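Long-range contacts in extracellular invertase (Aspergillus kawachii, PDB 5XHA), which probably hydrolyses sucrose at its terminal beta-D-fructofuranoside, releasing fructose and glucose, as a secreted glycoside hydrolase of family 32: residues A[162-167]-A[197-202]; A[373-378]-A[419-424]. One frame throughout, in Å; residues are numbered along the deposited sequence.

Contact 1 and contact 2 follow one another along the chain and lie on opposite sides of its centre. Their centres are 37 Å apart, and their nearest atoms are about 19 Å apart. Contact 1 (162-167 with 197-202) lies within one propeller blade, its centre about 27 Å from the centre of the chain, and its loop end reaches the second subunit. Contact 2 (373-378 with 419-424) is more central, its centre about 12 Å from it, where the propeller passes into the C-terminal beta-sandwich. A separate fructose is bound at each: His200 holds one in contact 1, and Lys423 holds the other weakly in contact 2. Gly197 lies about 8 Å from another bound fructose.

Contact 1 of 2, residues A[162-167]-A[197-202]; sequences FAYNVT and GGLHEK. With FRU (beta-D-fructofuranose), chain D.
Gly197 lies against the hydroxyl of Thr167, with its carbonyl carbon 3.7 Å from Thr167 OG1. The hydroxyl has a hydrogen-bond partner in Asn246 OD1, outside the two segments. Gly198 presents bare backbone. Its O accepts a hydrogen bond from Thr167 N at 2.9 Å, the donor standing 56° out of the carbonyl plane. The same oxygen meets the CA of Val166 in a CA-H...O contact. Leu199 faces Val166 as an antiparallel non-hydrogen-bonded pair, with CA atoms 4.2 Å apart and diverging side chains. Even so, Leu199 CD2 bends back to Val166 CG1 at 3.8 Å and touches Tyr164 CB. Phe207 of strand 203-211 packs on both Tyr164 and Val166.

This pairing is the start of the innermost strand of a four-stranded blade, 166-176, against the end of the next strand, 191-199. The blade belongs to the five-bladed beta-propeller of family 32. Phe162, in the loop leading in, meets Tyr212 of the second subunit edge-to-face.

His200 leaves the strand and turns back over the first segment. Its N donates to Asn165 O at 2.9 Å, almost straight down the carbonyl bond. With CG beside the backbone N (chi1 -73°), the ring is laid over Thr167. The methyl CG2 of Thr167 sits 3.8 Å from the ring centroid, 3° off the normal, a CH-pi contact. Val166 O lies at the ring edge, 3.2 Å from His200 CD2. The Asn165 and His200 side chains cross at about a right angle, yet amide and ring planes are nearly parallel, with Asn165 OD1 near His200 CD2. His200 ND1 donates at 3.0 Å to fructose O1, which lies at the edge in the imidazole plane. The same hydroxyl may donate weakly to Glu201 OE2, but that oxygen's place is doubtful.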
loop_
_atom_site.group_PDB
_atom_site.type_symbol
_atom_site.label_atom_id
_atom_site.label_comp_id
_atom_site.label_asym_id
_atom_site.label_seq_id
_atom_site.Cartn_x
_atom_site.Cartn_y
_atom_site.Cartn_z
ATOM N N PHE A 162 6.618 10.844 0.450
ATOM C CA PHE A 162 7.638 10.273 -0.410
ATOM C C PHE A 162 9.035 10.307 0.210
ATOM O O PHE A 162 9.521 11.363 0.612
ATOM C CB PHE A 162 7.643 11.016 -1.754
ATOM C CG PHE A 162 8.725 10.556 -2.695
ATOM C CD1 PHE A 162 8.600 9.349 -3.376
ATOM C CD2 PHE A 162 9.868 11.312 -2.884
ATOM C CE1 PHE A 162 9.591 8.913 -4.236
ATOM C CE2 PHE A 162 10.872 10.880 -3.741
ATOM C CZ PHE A 162 10.731 9.683 -4.417
ATOM N N ALA A 163 9.674 9.143 0.262
ATOM C CA ALA A 163 11.044 8.985 0.750
ATOM C C ALA A 163 11.274 9.349 2.220
ATOM O O ALA A 163 12.424 9.423 2.638
ATOM C CB ALA A 163 12.029 9.736 -0.138
ATOM N N TYR A 164 10.218 9.548 3.014
ATOM C CA TYR A 164 10.420 9.836 4.449
ATOM C C TYR A 164 10.849 8.568 5.171
ATOM O O TYR A 164 10.195 7.548 5.046
ATOM C CB TYR A 164 9.138 10.351 5.102
ATOM C CG TYR A 164 8.847 11.828 4.929
ATOM C CD1 TYR A 164 9.268 12.525 3.796
ATOM C CD2 TYR A 164 8.086 12.517 5.874
ATOM C CE1 TYR A 164 8.970 13.864 3.631
ATOM C CE2 TYR A 164 7.782 13.856 5.715
ATOM C CZ TYR A 164 8.229 14.522 4.593
ATOM O OH TYR A 164 7.941 15.853 4.403
ATOM N N ASN A 165 11.945 8.637 5.915
ATOM C CA ASN A 165 12.476 7.503 6.659
ATOM C C ASN A 165 11.887 7.562 8.076
ATOM O O ASN A 165 12.532 8.020 9.032
ATOM C CB ASN A 165 14.006 7.603 6.668
ATOM C CG ASN A 165 14.687 6.417 7.334
ATOM O OD1 ASN A 165 14.090 5.384 7.602
ATOM N ND2 ASN A 165 15.965 6.576 7.596
ATOM N N VAL A 166 10.636 7.131 8.195
ATOM C CA VAL A 166 9.911 7.214 9.453
ATOM C C VAL A 166 10.407 6.190 10.485
ATOM O O VAL A 166 10.817 5.091 10.130
ATOM C CB VAL A 166 8.393 6.995 9.250
ATOM C CG1 VAL A 166 7.783 8.082 8.389
ATOM C CG2 VAL A 166 8.126 5.624 8.642
ATOM N N THR A 167 10.359 6.580 11.758
ATOM C CA THR A 167 10.553 5.686 12.900
ATOM C C THR A 167 9.292 4.873 13.184
ATOM O O THR A 167 9.367 3.777 13.726
ATOM C CB THR A 167 10.833 6.487 14.179
ATOM O OG1 THR A 167 9.948 7.605 14.239
ATOM C CG2 THR A 167 12.268 6.967 14.211
ATOM N N GLY A 197 4.539 9.567 14.997
ATOM C CA GLY A 197 5.777 8.822 14.864
ATOM C C GLY A 197 6.981 9.737 14.922
ATOM O O GLY A 197 7.240 10.416 15.942
ATOM N N GLY A 198 7.703 9.781 13.812
ATOM C CA GLY A 198 8.923 10.574 13.722
ATOM C C GLY A 198 9.741 10.168 12.520
ATOM O O GLY A 198 9.317 9.317 11.739
ATOM N N LEU A 199 10.917 10.780 12.384
ATOM C CA LEU A 199 11.867 10.466 11.312
ATOM C C LEU A 199 13.233 10.118 11.902
ATOM O O LEU A 199 13.700 10.776 12.818
ATOM C CB LEU A 199 12.003 11.660 10.365
ATOM C CG LEU A 199 10.732 12.078 9.647
ATOM C CD1 LEU A 199 10.966 13.379 8.888
ATOM C CD2 LEU A 199 10.293 10.980 8.697
ATOM N N HIS A 200 13.853 9.071 11.377
ATOM C CA HIS A 200 15.206 8.678 11.761
ATOM C C HIS A 200 16.172 9.852 11.521
ATOM O O HIS A 200 16.044 10.577 10.527
ATOM C CB HIS A 200 15.656 7.444 10.952
ATOM C CG HIS A 200 14.990 6.170 11.372
ATOM N ND1 HIS A 200 15.466 5.385 12.399
ATOM C CD2 HIS A 200 13.883 5.543 10.906
ATOM C CE1 HIS A 200 14.680 4.336 12.552
ATOM N NE2 HIS A 200 13.709 4.408 11.663
ATOM N N GLU A 201 17.104 10.052 12.445
ATOM C CA GLU A 201 18.116 11.136 12.345
ATOM C C GLU A 201 17.514 12.526 12.358
ATOM O O GLU A 201 18.166 13.462 11.949
ATOM C CB GLU A 201 18.960 11.042 11.053
ATOM C CG GLU A 201 19.274 9.653 10.537
ATOM C CD GLU A 201 19.888 8.787 11.589
ATOM O OE1 GLU A 201 20.615 9.344 12.438
ATOM O OE2 GLU A 201 19.627 7.561 11.575
ATOM N N LYS A 202 16.265 12.678 12.773
ATOM C CA LYS A 202 15.684 14.005 12.873
ATOM C C LYS A 202 14.965 14.127 14.201
ATOM O O LYS A 202 15.339 14.966 15.013
ATOM C CB LYS A 202 14.736 14.317 11.712
ATOM C CG LYS A 202 15.393 14.434 10.339
ATOM C CD LYS A 202 14.636 15.437 9.472
ATOM C CE LYS A 202 14.528 15.033 8.001
ATOM N NZ LYS A 202 15.744 15.349 7.196
HETATM C C1 FRU D . 18.922 7.230 14.329
HETATM C C2 FRU D . 18.418 7.424 15.744
HETATM C C3 FRU D . 17.932 6.073 16.267
HETATM C C4 FRU D . 16.424 6.215 16.287
HETATM C C5 FRU D . 16.075 7.599 15.727
HETATM C C6 FRU D . 15.029 8.376 16.549
HETATM O O1 FRU D . 17.888 6.655 13.512
HETATM O O2 FRU D . 19.444 7.998 16.568
HETATM O O3 FRU D . 18.446 5.732 17.557
HETATM O O4 FRU D . 15.876 5.161 15.490
HETATM O O5 FRU D . 17.307 8.326 15.666
HETATM O O6 FRU D . 14.734 9.672 15.980
#

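Contact 2 of 2, residues A[373-378]-A[419-424]; sequences PRELRV and ARETKA. With FRU (beta-D-fructofuranose), chain E.
Arg420 turns the edge of its guanidinium to the carboxylate of Glu375. The two planes are 31° apart, and the side chains cross at about a right angle. Arg420 grips side-on with two nitrogens, one to each oxygen. Arg420 NH2 donates to Glu375 OE1 at 2.9 Å, nearly straight and on the syn side. Arg420 NE donates to the syn lone pair of Glu375 OE2 at 3.0 Å. The chain of Glu375 runs extended beyond CG, while that of Arg420 takes a bend at chi3 (63°) that folds the guanidinium back to the strand.

Glu375 OE2 takes a further bond from the backbone. Arg420 N reaches it at 2.9 Å, from 46° above the carboxylate plane. Ala419 is at the N-cap position of helix 420-426, so the carboxylate meets an N-H of the first turn. Ala419 N in turn donates to Pro373 O at 2.9 Å. Glu375 CG lies 3.9 Å from Ala419 CB. Further along the helix, CG of the Pro373 ring comes to 3.4 Å from Thr422 OG1; the hydroxyl is hydrogen-bonded to Leu73 O.

The strand, 366-385, belongs to the propeller, and the helix follows strand 408-418, its antiparallel neighbour. The helix leads on to strand 430-439 of the C-terminal sandwich. The contact joins the first turn of this helix to strand 366-385 by a salt bridge and two backbone N-H bonds. Lys423, farther along, donates weakly to O3 of a bound fructose that Gly557 N also holds.

Glu375 OE2 and Glu421 OE1 are like charges 4.5 Å apart, but Arg341 NH1 forms a salt bridge to each. With two arginines and a helix start around it, the buried Glu375 is probably kept ionised.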
loop_
_atom_site.group_PDB
_atom_site.type_symbol
_atom_site.label_atom_id
_atom_site.label_comp_id
_atom_site.label_asym_id
_atom_site.label_seq_id
_atom_site.Cartn_x
_atom_site.Cartn_y
_atom_site.Cartn_z
ATOM N N PRO A 373 -12.082 7.631 33.525
ATOM C CA PRO A 373 -12.209 8.698 32.536
ATOM C C PRO A 373 -11.882 10.049 33.152
ATOM O O PRO A 373 -12.317 10.338 34.267
ATOM C CB PRO A 373 -13.690 8.648 32.150
ATOM C CG PRO A 373 -14.365 8.006 33.321
ATOM C CD PRO A 373 -13.376 7.001 33.827
ATOM N N ARG A 374 -11.147 10.879 32.424
ATOM C CA ARG A 374 -10.755 12.192 32.942
ATOM C C ARG A 374 -11.277 13.325 32.050
ATOM O O ARG A 374 -11.181 13.244 30.826
ATOM C CB ARG A 374 -9.234 12.259 33.091
ATOM C CG ARG A 374 -8.737 11.369 34.206
ATOM C CD ARG A 374 -7.241 11.196 34.207
ATOM N NE ARG A 374 -6.840 10.259 35.247
ATOM C CZ ARG A 374 -5.585 9.910 35.506
ATOM N NH1 ARG A 374 -4.583 10.421 34.797
ATOM N NH2 ARG A 374 -5.332 9.039 36.477
ATOM N N GLU A 375 -11.858 14.354 32.673
ATOM C CA GLU A 375 -12.232 15.588 31.971
ATOM C C GLU A 375 -11.005 16.465 31.872
ATOM O O GLU A 375 -10.317 16.674 32.866
ATOM C CB GLU A 375 -13.333 16.354 32.726
ATOM C CG GLU A 375 -14.681 15.667 32.676
ATOM C CD GLU A 375 -15.769 16.408 33.413
ATOM O OE1 GLU A 375 -15.626 17.623 33.591
ATOM O OE2 GLU A 375 -16.782 15.786 33.772
ATOM N N LEU A 376 -10.716 16.957 30.671
ATOM C CA LEU A 376 -9.635 17.912 30.491
ATOM C C LEU A 376 -10.247 19.290 30.258
ATOM O O LEU A 376 -11.289 19.412 29.579
ATOM C CB LEU A 376 -8.736 17.500 29.330
ATOM C CG LEU A 376 -8.061 16.134 29.434
ATOM C CD1 LEU A 376 -6.972 16.007 28.372
ATOM C CD2 LEU A 376 -7.487 15.831 30.814
ATOM N N ARG A 377 -9.633 20.311 30.859
ATOM C CA ARG A 377 -10.064 21.701 30.657
ATOM C C ARG A 377 -8.917 22.652 30.960
ATOM O O ARG A 377 -7.908 22.237 31.532
ATOM C CB ARG A 377 -11.276 22.013 31.534
ATOM C CG ARG A 377 -10.964 22.142 33.022
ATOM C CD ARG A 377 -12.229 22.283 33.855
ATOM N NE ARG A 377 -11.932 22.619 35.246
ATOM C CZ ARG A 377 -11.581 23.836 35.695
ATOM N NH1 ARG A 377 -11.452 24.892 34.871
ATOM N NH2 ARG A 377 -11.351 24.001 36.999
ATOM N N VAL A 378 -9.057 23.918 30.567
ATOM C CA VAL A 378 -8.079 24.940 30.936
ATOM C C VAL A 378 -8.322 25.301 32.404
ATOM O O VAL A 378 -9.429 25.654 32.792
ATOM C CB VAL A 378 -8.186 26.219 30.064
ATOM C CG1 VAL A 378 -7.131 27.232 30.470
ATOM C CG2 VAL A 378 -8.038 25.897 28.586
ATOM N N ALA A 419 -13.898 12.356 35.648
ATOM C CA ALA A 419 -15.116 12.804 34.999
ATOM C C ALA A 419 -16.263 12.824 36.014
ATOM O O ALA A 419 -16.362 11.955 36.889
ATOM C CB ALA A 419 -15.440 11.960 33.774
ATOM N N ARG A 420 -17.113 13.840 35.912
ATOM C CA ARG A 420 -18.019 14.175 37.030
ATOM C C ARG A 420 -18.984 13.058 37.444
ATOM O O ARG A 420 -19.198 12.835 38.640
ATOM C CB ARG A 420 -18.778 15.459 36.748
ATOM C CG ARG A 420 -19.819 15.338 35.648
ATOM C CD ARG A 420 -20.233 16.724 35.202
ATOM N NE ARG A 420 -19.102 17.437 34.621
ATOM C CZ ARG A 420 -19.146 18.695 34.204
ATOM N NH1 ARG A 420 -20.269 19.395 34.305
ATOM N NH2 ARG A 420 -18.066 19.246 33.676
ATOM N N GLU A 421 -19.536 12.335 36.479
ATOM C CA GLU A 421 -20.465 11.254 36.790
ATOM C C GLU A 421 -19.739 10.072 37.442
ATOM O O GLU A 421 -20.279 9.415 38.350
ATOM C CB GLU A 421 -21.196 10.780 35.541
ATOM C CG GLU A 421 -21.950 11.874 34.787
ATOM C CD GLU A 421 -21.168 12.496 33.627
ATOM O OE1 GLU A 421 -19.909 12.580 33.666
ATOM O OE2 GLU A 421 -21.828 12.944 32.671
ATOM N N THR A 422 -18.527 9.782 36.974
ATOM C CA THR A 422 -17.727 8.717 37.566
ATOM C C THR A 422 -17.348 9.073 39.012
ATOM O O THR A 422 -17.402 8.212 39.905
ATOM C CB THR A 422 -16.481 8.389 36.714
ATOM O OG1 THR A 422 -16.893 7.690 35.539
ATOM C CG2 THR A 422 -15.472 7.511 37.477
ATOM N N LYS A 423 -16.976 10.329 39.240
ATOM C CA LYS A 423 -16.632 10.803 40.588
ATOM C C LYS A 423 -17.791 10.627 41.574
ATOM O O LYS A 423 -17.594 10.096 42.669
ATOM C CB LYS A 423 -16.209 12.269 40.555
ATOM C CG LYS A 423 -15.803 12.828 41.912
ATOM C CD LYS A 423 -14.487 12.233 42.370
ATOM C CE LYS A 423 -14.193 12.521 43.840
ATOM N NZ LYS A 423 -14.145 13.980 44.123
ATOM N N ALA A 424 -18.994 11.038 41.167
ATOM C CA ALA A 424 -20.184 10.896 42.013
ATOM C C ALA A 424 -20.440 9.427 42.310
ATOM O O ALA A 424 -20.736 9.069 43.435
ATOM C CB ALA A 424 -21.408 11.536 41.351
HETATM C C1 FRU E . -11.821 17.058 44.735
HETATM C C2 FRU E . -11.686 17.117 43.205
HETATM C C3 FRU E . -11.929 15.784 42.468
HETATM C C4 FRU E . -10.875 15.827 41.374
HETATM C C5 FRU E . -9.710 16.468 42.120
HETATM C C6 FRU E . -8.694 17.136 41.189
HETATM O O1 FRU E . -13.186 17.014 45.177
HETATM O O2 FRU E . -12.529 18.141 42.632
HETATM O O3 FRU E . -13.245 15.649 41.903
HETATM O O4 FRU E . -10.557 14.560 40.772
HETATM O O5 FRU E . -10.308 17.437 42.990
HETATM O O6 FRU E . -7.340 16.979 41.686
#